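Long-range contacts in teicoplanin pseudoaglycone deacetylases Orf2 (Actinoplanes teichomyceticus, PDB 3DFM), which probably removes an acyl group from the teicoplanin pseudoaglycone, as a zinc-dependent deacetylase of the PIG-L (GlcNAc-PI de-N-acetylase) family: residues P54-M59 against D97-K102; D105-T110 against A120-S125; T154-G159 against W185-Y190; V43-A48 against H90-F95. All coordinates share one frame; numbering follows the deposited sequence.

Interaction 1. Residues P54-M59 against D97-K102; sequences PAAQRM and DSIYRK. With ZN (zinc ion), chain C; SO4 (sulfate ion), chain H.
Ala56 sets its methyl group against the loop at Ile99 and Tyr100, and this is the dense part of the contact. Its CB lies 3.6 Å from Ile99 O and, coming obliquely to the phenol ring, 3.9 Å from Tyr100 CE1. The small residue suits a helix that comes this close: the CA atoms of Ala56 and Ile99 are only 5.2 Å apart. Ile99 holds CG1 between its backbone N and carbonyl carbon (chi1 44°), with the chain extended beyond it, which carries CD1 to 4.0 Å from Ala56 CA and lays CG1 over the centre of the Tyr100 ring. That ring is further held by His60, which hydrogen-bonds the hydroxyl. Helix 54-62 is thereby packed on the loop that follows strand 89-92 of the Rossmann-like PIG-L sheet, and the same loop supplies a zinc ligand. Asp97 OD1 binds the metal at 1.9 Å, with His16 and Asp163 completing the protein ligands, while a sulfate oxygen takes a further position. Ser98 OG donates to that oxygen, O2 of the sulfate, at 2.8 Å. Toward the anion the contact thins out, with Met59 CB 4.1 Å from Ile99 CD1, and the bent selenomethionine chain ends with CE 4.0 Å from sulfate O1. On the far side of the helix from the loop, Gln57 turns away, partly exposed, and its NE2 hydrogen-bonds Tyr52 O.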
loop_
_atom_site.group_PDB
_atom_site.type_symbol
_atom_site.label_atom_id
_atom_site.label_comp_id
_atom_site.label_asym_id
_atom_site.label_seq_id
_atom_site.Cartn_x
_atom_site.Cartn_y
_atom_site.Cartn_z
ATOM N N PRO A 54 17.721 -3.513 -15.694
ATOM C CA PRO A 54 18.723 -2.834 -14.855
ATOM C C PRO A 54 18.147 -2.111 -13.634
ATOM O O PRO A 54 18.733 -2.197 -12.557
ATOM C CB PRO A 54 19.353 -1.819 -15.811
ATOM C CG PRO A 54 19.202 -2.446 -17.157
ATOM C CD PRO A 54 17.861 -3.143 -17.116
ATOM N N ALA A 55 17.023 -1.408 -13.797
ATOM C CA ALA A 55 16.412 -0.675 -12.687
ATOM C C ALA A 55 15.910 -1.612 -11.578
ATOM O O ALA A 55 16.032 -1.288 -10.393
ATOM C CB ALA A 55 15.282 0.205 -13.181
ATOM N N ALA A 56 15.359 -2.763 -11.967
ATOM C CA ALA A 56 14.919 -3.786 -11.020
ATOM C C ALA A 56 16.119 -4.394 -10.299
ATOM O O ALA A 56 16.117 -4.534 -9.074
ATOM C CB ALA A 56 14.115 -4.868 -11.735
ATOM N N GLN A 57 17.148 -4.729 -11.069
ATOM C CA GLN A 57 18.382 -5.289 -10.530
ATOM C C GLN A 57 18.980 -4.373 -9.472
ATOM O O GLN A 57 19.394 -4.831 -8.404
ATOM C CB GLN A 57 19.388 -5.548 -11.652
ATOM C CG GLN A 57 18.984 -6.653 -12.599
ATOM C CD GLN A 57 20.002 -6.881 -13.696
ATOM O OE1 GLN A 57 21.208 -6.932 -13.442
ATOM N NE2 GLN A 57 19.524 -7.027 -14.922
ATOM N N ARG A 58 19.010 -3.079 -9.772
ATOM C CA ARG A 58 19.458 -2.072 -8.818
ATOM C C ARG A 58 18.585 -2.067 -7.556
ATOM O O ARG A 58 19.104 -2.150 -6.442
ATOM C CB ARG A 58 19.482 -0.698 -9.478
ATOM C CG ARG A 58 20.092 0.381 -8.605
ATOM C CD ARG A 58 19.624 1.754 -9.031
ATOM N NE ARG A 58 19.653 2.709 -7.919
ATOM C CZ ARG A 58 18.630 2.944 -7.097
ATOM N NH1 ARG A 58 17.482 2.285 -7.242
ATOM N NH2 ARG A 58 18.751 3.842 -6.123
HETATM N N MSE A 59 17.265 -1.988 -7.727
HETATM C CA MSE A 59 16.338 -2.104 -6.587
HETATM C C MSE A 59 16.596 -3.344 -5.733
HETATM O O MSE A 59 16.582 -3.263 -4.505
HETATM C CB MSE A 59 14.872 -2.080 -7.043
HETATM C CG MSE A 59 14.323 -0.700 -7.268
HETATM SE SE MSE A 59 14.363 0.413 -5.655
HETATM C CE MSE A 59 12.567 0.097 -4.952
ATOM N N ASP A 97 4.797 -5.432 -10.100
ATOM C CA ASP A 97 5.202 -4.110 -9.644
ATOM C C ASP A 97 5.846 -3.308 -10.784
ATOM O O ASP A 97 6.335 -3.896 -11.748
ATOM C CB ASP A 97 6.160 -4.218 -8.465
ATOM C CG ASP A 97 6.278 -2.919 -7.710
ATOM O OD1 ASP A 97 5.402 -2.049 -7.905
ATOM O OD2 ASP A 97 7.242 -2.754 -6.948
ATOM N N SER A 98 5.840 -1.981 -10.657
ATOM C CA SER A 98 6.337 -1.066 -11.695
ATOM C C SER A 98 7.689 -1.465 -12.342
ATOM O O SER A 98 7.849 -1.339 -13.563
ATOM C CB SER A 98 6.419 0.362 -11.146
ATOM O OG SER A 98 7.484 0.445 -10.212
ATOM N N ILE A 99 8.637 -1.954 -11.544
ATOM C CA ILE A 99 9.995 -2.289 -12.048
ATOM C C ILE A 99 10.043 -3.561 -12.890
ATOM O O ILE A 99 11.083 -3.902 -13.469
ATOM C CB ILE A 99 11.063 -2.433 -10.909
ATOM C CG1 ILE A 99 10.515 -3.249 -9.732
ATOM C CG2 ILE A 99 11.578 -1.070 -10.434
ATOM C CD1 ILE A 99 11.610 -3.807 -8.812
ATOM N N TYR A 100 8.930 -4.280 -12.946
ATOM C CA TYR A 100 8.857 -5.511 -13.718
ATOM C C TYR A 100 7.960 -5.394 -14.969
ATOM O O TYR A 100 7.986 -6.273 -15.822
ATOM C CB TYR A 100 8.385 -6.683 -12.833
ATOM C CG TYR A 100 9.145 -6.848 -11.529
ATOM C CD1 TYR A 100 10.541 -7.025 -11.520
ATOM C CD2 TYR A 100 8.475 -6.842 -10.315
ATOM C CE1 TYR A 100 11.243 -7.178 -10.324
ATOM C CE2 TYR A 100 9.161 -6.998 -9.112
ATOM C CZ TYR A 100 10.550 -7.165 -9.128
ATOM O OH TYR A 100 11.220 -7.314 -7.938
ATOM N N ARG A 101 7.176 -4.326 -15.070
ATOM C CA ARG A 101 6.231 -4.157 -16.179
ATOM C C ARG A 101 6.920 -3.649 -17.448
ATOM O O ARG A 101 7.902 -2.889 -17.377
ATOM C CB ARG A 101 5.076 -3.220 -15.792
ATOM C CG ARG A 101 4.267 -3.699 -14.602
ATOM C CD ARG A 101 2.859 -3.088 -14.535
ATOM N NE ARG A 101 2.824 -1.650 -14.254
ATOM C CZ ARG A 101 2.922 -1.087 -13.052
ATOM N NH1 ARG A 101 3.098 -1.818 -11.968
ATOM N NH2 ARG A 101 2.837 0.232 -12.927
ATOM N N LYS A 102 6.421 -4.109 -18.597
ATOM C CA LYS A 102 6.842 -3.596 -19.899
ATOM C C LYS A 102 5.703 -2.822 -20.535
ATOM O O LYS A 102 4.538 -3.011 -20.186
ATOM C CB LYS A 102 7.296 -4.717 -20.837
ATOM C CG LYS A 102 8.633 -5.299 -20.474
ATOM C CD LYS A 102 9.268 -6.073 -21.623
ATOM C CE LYS A 102 10.655 -6.550 -21.222
ATOM N NZ LYS A 102 11.371 -7.301 -22.294
HETATM ZN ZN ZN C . 5.100 -0.288 -7.318
HETATM S S SO4 H . 8.104 0.625 -6.520
HETATM O O1 SO4 H . 9.224 -0.081 -7.122
HETATM O O2 SO4 H . 7.012 0.593 -7.440
HETATM O O3 SO4 H . 7.910 -0.028 -5.235
HETATM O O4 SO4 H . 8.452 2.012 -6.327
#

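Interaction 2. Residues D105-T110 against A120-S125; sequences DGRWLT and AVNDHS. With ZN (zinc ion), chain F.
Thr110 and Val121 face each other as a non-hydrogen-bonded pair in a small two-stranded antiparallel sheet. One residue further on, Asn122 N donates to Leu109 O at 2.8 Å, an almost straight bond (172°) that ties the end of strand 120-121 to the residue just before strand 110-111. Leu109 turns its CG anti to the backbone N (chi1 166°), and its CD1 then presses on Val121 CG1 at 3.4 Å, a squeezed methyl-methyl contact. The same methyl reaches 3.6 Å from His124 ND1, so a branched chain serves both. Arg107 is held by an Asx turn and a salt bridge to Asp105, NE to OD2 at 2.8 Å. Its NH1 lies 3.9 Å from Asn122 CG, with guanidinium and amide planes 36° apart. With an alanine in place of Asn122 the amide is gone, which would probably open a gap between the Trp108 carbonyl and the Arg107 guanidinium. His124 ND1 donates to Asn122 O at 2.7 Å, in the ring plane, fixing the imidazole's rotation while NE2 binds zinc at 2.2 Å. Asp129 and two waters coordinate that ion. A metal-bound histidine steadied through its other nitrogen by a main-chain carbonyl is familiar in zinc sites.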
loop_
_atom_site.group_PDB
_atom_site.type_symbol
_atom_site.label_atom_id
_atom_site.label_comp_id
_atom_site.label_asym_id
_atom_site.label_seq_id
_atom_site.Cartn_x
_atom_site.Cartn_y
_atom_site.Cartn_z
ATOM N N ASP A 105 5.050 -1.255 -26.458
ATOM C CA ASP A 105 6.132 -1.217 -27.453
ATOM C C ASP A 105 7.344 -2.090 -27.102
ATOM O O ASP A 105 8.313 -2.157 -27.872
ATOM C CB ASP A 105 6.562 0.230 -27.755
ATOM C CG ASP A 105 7.205 0.924 -26.563
ATOM O OD1 ASP A 105 7.659 0.246 -25.618
ATOM O OD2 ASP A 105 7.274 2.173 -26.578
ATOM N N GLY A 106 7.298 -2.751 -25.944
ATOM C CA GLY A 106 8.366 -3.666 -25.548
ATOM C C GLY A 106 9.397 -3.089 -24.592
ATOM O O GLY A 106 10.221 -3.823 -24.056
ATOM N N ARG A 107 9.344 -1.779 -24.363
ATOM C CA ARG A 107 10.238 -1.139 -23.405
ATOM C C ARG A 107 9.848 -1.456 -21.961
ATOM O O ARG A 107 8.683 -1.714 -21.673
ATOM C CB ARG A 107 10.245 0.379 -23.601
ATOM C CG ARG A 107 11.005 0.849 -24.844
ATOM C CD ARG A 107 10.915 2.358 -24.999
ATOM N NE ARG A 107 9.532 2.836 -25.020
ATOM C CZ ARG A 107 9.162 4.048 -24.622
ATOM N NH1 ARG A 107 10.069 4.908 -24.168
ATOM N NH2 ARG A 107 7.884 4.400 -24.662
ATOM N N TRP A 108 10.831 -1.420 -21.065
ATOM C CA TRP A 108 10.552 -1.435 -19.636
ATOM C C TRP A 108 9.759 -0.188 -19.296
ATOM O O TRP A 108 9.995 0.876 -19.869
ATOM C CB TRP A 108 11.847 -1.469 -18.820
ATOM C CG TRP A 108 12.625 -2.747 -18.955
ATOM C CD1 TRP A 108 13.872 -2.897 -19.501
ATOM C CD2 TRP A 108 12.206 -4.053 -18.553
ATOM N NE1 TRP A 108 14.253 -4.214 -19.458
ATOM C CE2 TRP A 108 13.250 -4.946 -18.879
ATOM C CE3 TRP A 108 11.052 -4.556 -17.934
ATOM C CZ2 TRP A 108 13.175 -6.310 -18.612
ATOM C CZ3 TRP A 108 10.974 -5.919 -17.677
ATOM C CH2 TRP A 108 12.026 -6.778 -18.011
ATOM N N LEU A 109 8.807 -0.312 -18.383
ATOM C CA LEU A 109 8.126 0.866 -17.854
ATOM C C LEU A 109 9.129 1.793 -17.136
ATOM O O LEU A 109 9.108 3.021 -17.325
ATOM C CB LEU A 109 6.974 0.465 -16.916
ATOM C CG LEU A 109 6.378 1.572 -16.036
ATOM C CD1 LEU A 109 5.758 2.674 -16.880
ATOM C CD2 LEU A 109 5.356 1.028 -15.081
ATOM N N THR A 110 10.006 1.206 -16.327
ATOM C CA THR A 110 10.956 1.994 -15.543
ATOM C C THR A 110 12.393 1.791 -16.015
ATOM O O THR A 110 12.856 0.665 -16.149
ATOM C CB THR A 110 10.888 1.640 -14.058
ATOM O OG1 THR A 110 11.252 0.267 -13.901
ATOM C CG2 THR A 110 9.490 1.854 -13.509
ATOM N N ALA A 120 13.142 6.933 -13.227
ATOM C CA ALA A 120 12.270 7.565 -14.204
ATOM C C ALA A 120 11.282 6.560 -14.803
ATOM O O ALA A 120 11.660 5.461 -15.223
ATOM C CB ALA A 120 13.093 8.236 -15.297
ATOM N N VAL A 121 10.015 6.952 -14.824
ATOM C CA VAL A 121 8.960 6.183 -15.471
ATOM C C VAL A 121 8.820 6.702 -16.899
ATOM O O VAL A 121 8.739 7.914 -17.126
ATOM C CB VAL A 121 7.624 6.330 -14.698
ATOM C CG1 VAL A 121 6.470 5.677 -15.435
ATOM C CG2 VAL A 121 7.757 5.753 -13.293
ATOM N N ASN A 122 8.823 5.784 -17.856
ATOM C CA ASN A 122 8.583 6.123 -19.249
ATOM C C ASN A 122 7.124 6.501 -19.455
ATOM O O ASN A 122 6.227 5.870 -18.872
ATOM C CB ASN A 122 8.953 4.951 -20.155
ATOM C CG ASN A 122 10.451 4.774 -20.308
ATOM O OD1 ASN A 122 10.984 3.674 -20.126
ATOM N ND2 ASN A 122 11.142 5.855 -20.642
ATOM N N ASP A 123 6.895 7.523 -20.281
ATOM C CA ASP A 123 5.543 7.932 -20.667
ATOM C C ASP A 123 4.816 6.772 -21.354
ATOM O O ASP A 123 5.426 5.994 -22.094
ATOM C CB ASP A 123 5.597 9.140 -21.606
ATOM C CG ASP A 123 6.115 10.402 -20.913
ATOM O OD1 ASP A 123 5.495 10.833 -19.921
ATOM O OD2 ASP A 123 7.131 10.975 -21.369
ATOM N N HIS A 124 3.517 6.656 -21.107
ATOM C CA HIS A 124 2.729 5.557 -21.681
ATOM C C HIS A 124 1.272 5.986 -21.858
ATOM O O HIS A 124 0.852 7.000 -21.301
ATOM C CB HIS A 124 2.847 4.296 -20.810
ATOM C CG HIS A 124 2.676 4.562 -19.347
ATOM N ND1 HIS A 124 3.695 5.039 -18.553
ATOM C CD2 HIS A 124 1.599 4.428 -18.538
ATOM C CE1 HIS A 124 3.256 5.191 -17.317
ATOM N NE2 HIS A 124 1.987 4.826 -17.281
ATOM N N SER A 125 0.510 5.225 -22.638
ATOM C CA SER A 125 -0.820 5.657 -23.045
ATOM C C SER A 125 -1.828 5.649 -21.898
ATOM O O SER A 125 -1.724 4.809 -20.994
ATOM C CB SER A 125 -1.339 4.794 -24.188
ATOM O OG SER A 125 -1.548 3.471 -23.745
HETATM ZN ZN ZN F . 0.573 5.226 -15.582
HETATM O O HOH W 1 0.902 2.988 -16.169
HETATM O O HOH W 2 1.587 3.886 -14.259
#

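Interaction 3. Residues T154-G159 against W185-Y190; sequences TCAAIG and WEDLPY. With ZN (zinc ion), chain E; SO4 (sulfate ion), chain G.
Cys155 and Trp185 form a parallel bridge, secured by Trp185 N donating to Thr154 O at 2.8 Å and Ala156 N to Trp185 O at 3.1 Å. The indole, with CG between backbone N and carbonyl carbon (chi1 64°), folds back over the neighbouring strand: Cys155 CA lies 3.7 Å from the centroid of its five-membered ring, a CH-pi contact over the face. Swapping Trp185 for an alanine would probably bare this backbone and open a gap towards Ala20 and Phe24 of helix 19-33. Beyond the sheet, Asp187 turns its carboxylate into the 156-158 bend, where OD2 accepts a weak hydrogen bond from Ile158 N at 2.9 Å. Gly159 suits its place because a CB there would strike the Tyr190 ring. Tyr190 OH donates to sulfate O3 at 2.6 Å, the oxygen lying at the ring edge. Asp187 OD1 meanwhile accepts from ND1 of the zinc ligand His164. Meeting both the backbone and this imidazole, the carboxylate probably orients the metal-binding ring, consistent with a second-shell role.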
loop_
_atom_site.group_PDB
_atom_site.type_symbol
_atom_site.label_atom_id
_atom_site.label_comp_id
_atom_site.label_asym_id
_atom_site.label_seq_id
_atom_site.Cartn_x
_atom_site.Cartn_y
_atom_site.Cartn_z
ATOM N N THR A 154 -8.065 1.089 1.963
ATOM C CA THR A 154 -6.936 1.089 1.036
ATOM C C THR A 154 -6.194 2.438 1.154
ATOM O O THR A 154 -6.489 3.209 2.063
ATOM C CB THR A 154 -7.379 0.738 -0.425
ATOM O OG1 THR A 154 -6.229 0.407 -1.211
ATOM C CG2 THR A 154 -8.124 1.878 -1.063
ATOM N N CYS A 155 -5.227 2.693 0.279
ATOM C CA CYS A 155 -4.334 3.862 0.422
ATOM C C CYS A 155 -4.915 5.134 -0.187
ATOM O O CYS A 155 -5.559 5.081 -1.222
ATOM C CB CYS A 155 -2.981 3.566 -0.245
ATOM S SG CYS A 155 -3.078 3.193 -2.003
ATOM N N ALA A 156 -4.649 6.282 0.427
ATOM C CA ALA A 156 -5.044 7.563 -0.144
ATOM C C ALA A 156 -4.162 7.954 -1.339
ATOM O O ALA A 156 -4.548 8.791 -2.162
ATOM C CB ALA A 156 -5.024 8.651 0.939
ATOM N N ALA A 157 -2.999 7.310 -1.451
ATOM C CA ALA A 157 -1.963 7.630 -2.453
ATOM C C ALA A 157 -1.365 9.025 -2.222
ATOM O O ALA A 157 -0.957 9.720 -3.158
ATOM C CB ALA A 157 -2.479 7.465 -3.901
ATOM N N ILE A 158 -1.325 9.427 -0.961
ATOM C CA ILE A 158 -0.518 10.568 -0.556
ATOM C C ILE A 158 0.901 10.228 -0.978
ATOM O O ILE A 158 1.389 9.126 -0.704
ATOM C CB ILE A 158 -0.606 10.818 0.973
ATOM C CG1 ILE A 158 -1.955 11.462 1.324
ATOM C CG2 ILE A 158 0.566 11.686 1.468
ATOM C CD1 ILE A 158 -2.383 11.254 2.763
ATOM N N GLY A 159 1.535 11.154 -1.694
ATOM C CA GLY A 159 2.874 10.930 -2.226
ATOM C C GLY A 159 2.815 10.681 -3.715
ATOM O O GLY A 159 3.847 10.688 -4.393
ATOM N N TRP A 185 -6.499 5.101 4.136
ATOM C CA TRP A 185 -5.497 5.390 5.151
ATOM C C TRP A 185 -4.502 6.435 4.651
ATOM O O TRP A 185 -4.317 6.605 3.452
ATOM C CB TRP A 185 -4.759 4.119 5.591
ATOM C CG TRP A 185 -3.911 3.391 4.547
ATOM C CD1 TRP A 185 -2.809 3.878 3.867
ATOM C CD2 TRP A 185 -4.061 2.027 4.143
ATOM N NE1 TRP A 185 -2.302 2.903 3.038
ATOM C CE2 TRP A 185 -3.046 1.753 3.197
ATOM C CE3 TRP A 185 -4.964 1.002 4.486
ATOM C CZ2 TRP A 185 -2.912 0.497 2.582
ATOM C CZ3 TRP A 185 -4.832 -0.250 3.864
ATOM C CH2 TRP A 185 -3.816 -0.486 2.922
ATOM N N GLU A 186 -3.877 7.135 5.588
ATOM C CA GLU A 186 -2.831 8.080 5.263
ATOM C C GLU A 186 -1.556 7.294 4.997
ATOM O O GLU A 186 -1.063 6.599 5.893
ATOM C CB GLU A 186 -2.635 9.031 6.439
ATOM C CG GLU A 186 -1.527 10.039 6.229
ATOM C CD GLU A 186 -1.299 10.912 7.455
ATOM O OE1 GLU A 186 -1.357 10.399 8.599
ATOM O OE2 GLU A 186 -1.049 12.114 7.262
ATOM N N ASP A 187 -1.031 7.406 3.777
ATOM C CA ASP A 187 0.167 6.648 3.363
ATOM C C ASP A 187 1.387 6.997 4.212
ATOM O O ASP A 187 1.777 8.167 4.286
ATOM C CB ASP A 187 0.507 6.907 1.890
ATOM C CG ASP A 187 -0.681 6.698 0.955
ATOM O OD1 ASP A 187 -0.602 5.821 0.069
ATOM O OD2 ASP A 187 -1.692 7.404 1.117
ATOM N N LEU A 188 1.994 5.987 4.838
ATOM C CA LEU A 188 3.229 6.193 5.606
ATOM C C LEU A 188 4.371 5.338 5.065
ATOM O O LEU A 188 4.133 4.220 4.593
ATOM C CB LEU A 188 3.001 5.901 7.091
ATOM C CG LEU A 188 1.988 6.748 7.856
ATOM C CD1 LEU A 188 1.832 6.186 9.267
ATOM C CD2 LEU A 188 2.379 8.214 7.884
ATOM N N PRO A 189 5.622 5.838 5.146
ATOM C CA PRO A 189 6.026 7.125 5.722
ATOM C C PRO A 189 5.817 8.345 4.809
ATOM O O PRO A 189 6.189 9.453 5.200
ATOM C CB PRO A 189 7.519 6.919 6.017
ATOM C CG PRO A 189 7.981 5.975 4.994
ATOM C CD PRO A 189 6.785 5.069 4.665
ATOM N N TYR A 190 5.218 8.151 3.633
ATOM C CA TYR A 190 4.996 9.232 2.668
ATOM C C TYR A 190 4.499 10.530 3.297
ATOM O O TYR A 190 5.038 11.606 2.993
ATOM C CB TYR A 190 4.008 8.810 1.573
ATOM C CG TYR A 190 4.513 7.736 0.636
ATOM C CD1 TYR A 190 5.097 8.076 -0.586
ATOM C CD2 TYR A 190 4.401 6.381 0.963
ATOM C CE1 TYR A 190 5.569 7.104 -1.451
ATOM C CE2 TYR A 190 4.870 5.393 0.090
ATOM C CZ TYR A 190 5.446 5.772 -1.113
ATOM O OH TYR A 190 5.906 4.836 -2.001
HETATM ZN ZN ZN E . -0.891 13.214 8.967
HETATM S S SO4 G . 6.616 1.494 -0.418
HETATM O O1 SO4 G . 6.559 1.885 0.968
HETATM O O2 SO4 G . 6.331 0.085 -0.615
HETATM O O3 SO4 G . 5.765 2.418 -1.128
HETATM O O4 SO4 G . 7.916 1.666 -1.040
HETATM O O HOH W 3 -3.279 13.990 9.244
#

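Interaction 4. Residues V43-A48 against H90-F95; sequences VFAGAA and HRHGRF. With ZN (zinc ion), chain D.
Phe95 wedges its side chain against Val43 and Phe44. Its CB lies 3.5 Å from Val43 O and 3.8 Å from Phe44 CD1. With CG anti to the carbonyl carbon (chi1 -60°), the ring crosses Val43 at a slant: CG is 4.1 Å from Val43 CG1, and CD2 closes to 3.6 Å from the same methyl, while Val43 O sits at the ring edge, in its plane. On the other flank CE1 lies over the guanidinium of Arg94, which is salt-bridged to Glu135 and Asp139, while the ring packs on Val136 of helix 126-147. A large flat apolar residue fits this slot. Residues 43-48 follow strand 37-42, and 90-95 include the end of the adjacent parallel strand 89-92, where loops of Rossmann-like folds commonly gather the active site. Phe44 centres an inverse gamma turn, after which Gly46 N donates to Phe95 O at 2.8 Å from above the carbonyl plane. Gly46 fits, since a CB would collide with Arg94 O and Phe95 O.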
loop_
_atom_site.group_PDB
_atom_site.type_symbol
_atom_site.label_atom_id
_atom_site.label_comp_id
_atom_site.label_asym_id
_atom_site.label_seq_id
_atom_site.Cartn_x
_atom_site.Cartn_y
_atom_site.Cartn_z
ATOM N N VAL A 43 -1.949 -5.802 -4.054
ATOM C CA VAL A 43 -2.113 -5.792 -5.508
ATOM C C VAL A 43 -0.824 -6.150 -6.261
ATOM O O VAL A 43 -0.787 -7.136 -6.994
ATOM C CB VAL A 43 -2.656 -4.430 -5.997
ATOM C CG1 VAL A 43 -2.774 -4.415 -7.498
ATOM C CG2 VAL A 43 -4.013 -4.131 -5.350
ATOM N N PHE A 44 0.228 -5.350 -6.066
ATOM C CA PHE A 44 1.471 -5.518 -6.807
ATOM C C PHE A 44 2.427 -6.535 -6.182
ATOM O O PHE A 44 3.546 -6.216 -5.791
ATOM C CB PHE A 44 2.131 -4.146 -7.127
ATOM C CG PHE A 44 1.288 -3.308 -8.009
ATOM C CD1 PHE A 44 1.251 -3.545 -9.371
ATOM C CD2 PHE A 44 0.436 -2.352 -7.475
ATOM C CE1 PHE A 44 0.425 -2.804 -10.194
ATOM C CE2 PHE A 44 -0.400 -1.597 -8.304
ATOM C CZ PHE A 44 -0.409 -1.833 -9.658
ATOM N N ALA A 45 1.964 -7.779 -6.100
ATOM C CA ALA A 45 2.762 -8.854 -5.540
ATOM C C ALA A 45 2.997 -9.960 -6.566
ATOM O O ALA A 45 3.365 -11.064 -6.205
ATOM C CB ALA A 45 2.104 -9.407 -4.279
ATOM N N GLY A 46 2.787 -9.656 -7.846
ATOM C CA GLY A 46 2.936 -10.646 -8.916
ATOM C C GLY A 46 4.336 -11.211 -8.983
ATOM O O GLY A 46 5.314 -10.473 -8.823
ATOM N N ALA A 47 4.441 -12.522 -9.205
ATOM C CA ALA A 47 5.740 -13.190 -9.243
ATOM C C ALA A 47 6.493 -12.787 -10.518
ATOM O O ALA A 47 6.055 -13.074 -11.623
ATOM C CB ALA A 47 5.562 -14.693 -9.172
ATOM N N ALA A 48 7.613 -12.098 -10.361
ATOM C CA ALA A 48 8.348 -11.617 -11.525
ATOM C C ALA A 48 9.414 -12.616 -11.937
ATOM O O ALA A 48 10.085 -13.210 -11.089
ATOM C CB ALA A 48 8.967 -10.281 -11.234
ATOM N N HIS A 90 -3.380 -12.991 4.746
ATOM C CA HIS A 90 -2.816 -12.358 3.567
ATOM C C HIS A 90 -3.336 -12.992 2.289
ATOM O O HIS A 90 -3.740 -14.168 2.271
ATOM C CB HIS A 90 -1.295 -12.499 3.558
ATOM C CG HIS A 90 -0.812 -13.905 3.403
ATOM N ND1 HIS A 90 -0.712 -14.780 4.466
ATOM C CD2 HIS A 90 -0.385 -14.589 2.312
ATOM C CE1 HIS A 90 -0.265 -15.945 4.034
ATOM N NE2 HIS A 90 -0.046 -15.852 2.736
ATOM N N ARG A 91 -3.275 -12.213 1.215
ATOM C CA ARG A 91 -3.550 -12.703 -0.129
ATOM C C ARG A 91 -2.666 -11.930 -1.102
ATOM O O ARG A 91 -2.739 -10.714 -1.144
ATOM C CB ARG A 91 -5.018 -12.501 -0.484
ATOM C CG ARG A 91 -5.421 -13.175 -1.796
ATOM C CD ARG A 91 -6.937 -13.161 -1.988
ATOM N NE ARG A 91 -7.323 -13.601 -3.334
ATOM C CZ ARG A 91 -8.414 -14.324 -3.590
ATOM N NH1 ARG A 91 -9.211 -14.707 -2.595
ATOM N NH2 ARG A 91 -8.712 -14.675 -4.835
ATOM N N HIS A 92 -1.830 -12.634 -1.857
ATOM C CA HIS A 92 -0.907 -11.989 -2.792
ATOM C C HIS A 92 -1.400 -11.976 -4.236
ATOM O O HIS A 92 -1.588 -13.028 -4.865
ATOM C CB HIS A 92 0.494 -12.596 -2.687
ATOM C CG HIS A 92 1.131 -12.391 -1.348
ATOM N ND1 HIS A 92 1.992 -13.303 -0.781
ATOM C CD2 HIS A 92 1.001 -11.386 -0.453
ATOM C CE1 HIS A 92 2.399 -12.849 0.392
ATOM N NE2 HIS A 92 1.803 -11.691 0.618
ATOM N N GLY A 93 -1.615 -10.766 -4.736
ATOM C CA GLY A 93 -2.080 -10.541 -6.087
ATOM C C GLY A 93 -1.118 -10.880 -7.202
ATOM O O GLY A 93 0.100 -11.047 -6.991
ATOM N N ARG A 94 -1.667 -10.903 -8.408
ATOM C CA ARG A 94 -0.931 -11.278 -9.615
ATOM C C ARG A 94 -0.203 -10.128 -10.344
ATOM O O ARG A 94 0.535 -10.390 -11.294
ATOM C CB ARG A 94 -1.903 -11.918 -10.606
ATOM C CG ARG A 94 -2.862 -10.898 -11.226
ATOM C CD ARG A 94 -3.762 -11.560 -12.220
ATOM N NE ARG A 94 -4.918 -10.747 -12.592
ATOM C CZ ARG A 94 -5.023 -10.022 -13.705
ATOM N NH1 ARG A 94 -4.012 -9.935 -14.571
ATOM N NH2 ARG A 94 -6.140 -9.351 -13.926
ATOM N N PHE A 95 -0.449 -8.879 -9.950
ATOM C CA PHE A 95 -0.004 -7.720 -10.744
ATOM C C PHE A 95 1.462 -7.439 -10.523
ATOM O O PHE A 95 1.938 -7.503 -9.398
ATOM C CB PHE A 95 -0.881 -6.490 -10.465
ATOM C CG PHE A 95 -2.317 -6.724 -10.803
ATOM C CD1 PHE A 95 -2.759 -6.585 -12.118
ATOM C CD2 PHE A 95 -3.217 -7.164 -9.824
ATOM C CE1 PHE A 95 -4.092 -6.851 -12.455
ATOM C CE2 PHE A 95 -4.541 -7.433 -10.148
ATOM C CZ PHE A 95 -4.976 -7.276 -11.467
HETATM ZN ZN ZN D . 0.080 -17.613 1.416
#

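In the fold
Interactions 1, 2 and 4 share the loop after strand 89-92. Arg101 joins two of them to interaction 1: its O lies 2.9 Å from Leu109 N, a probable hydrogen bond into interaction 2, and its NH1 is 3.4 Å from Phe44 CE1 of interaction 4. The Lys102-Trp108 cation-pi pair bridges interactions 1 and 2, and Tyr100 CG rests 3.5 Å from Ala48 CB of interaction 4. Interaction 3 stands apart, its centre about 22 Å from that of interaction 1 with nearest atoms about 9 Å apart, yet it reaches the same sheet as interaction 4. Interaction 1 holds the zinc ligand Asp97, interaction 4 touches it through Phe44, and interaction 3 meets the metal ligands at His164.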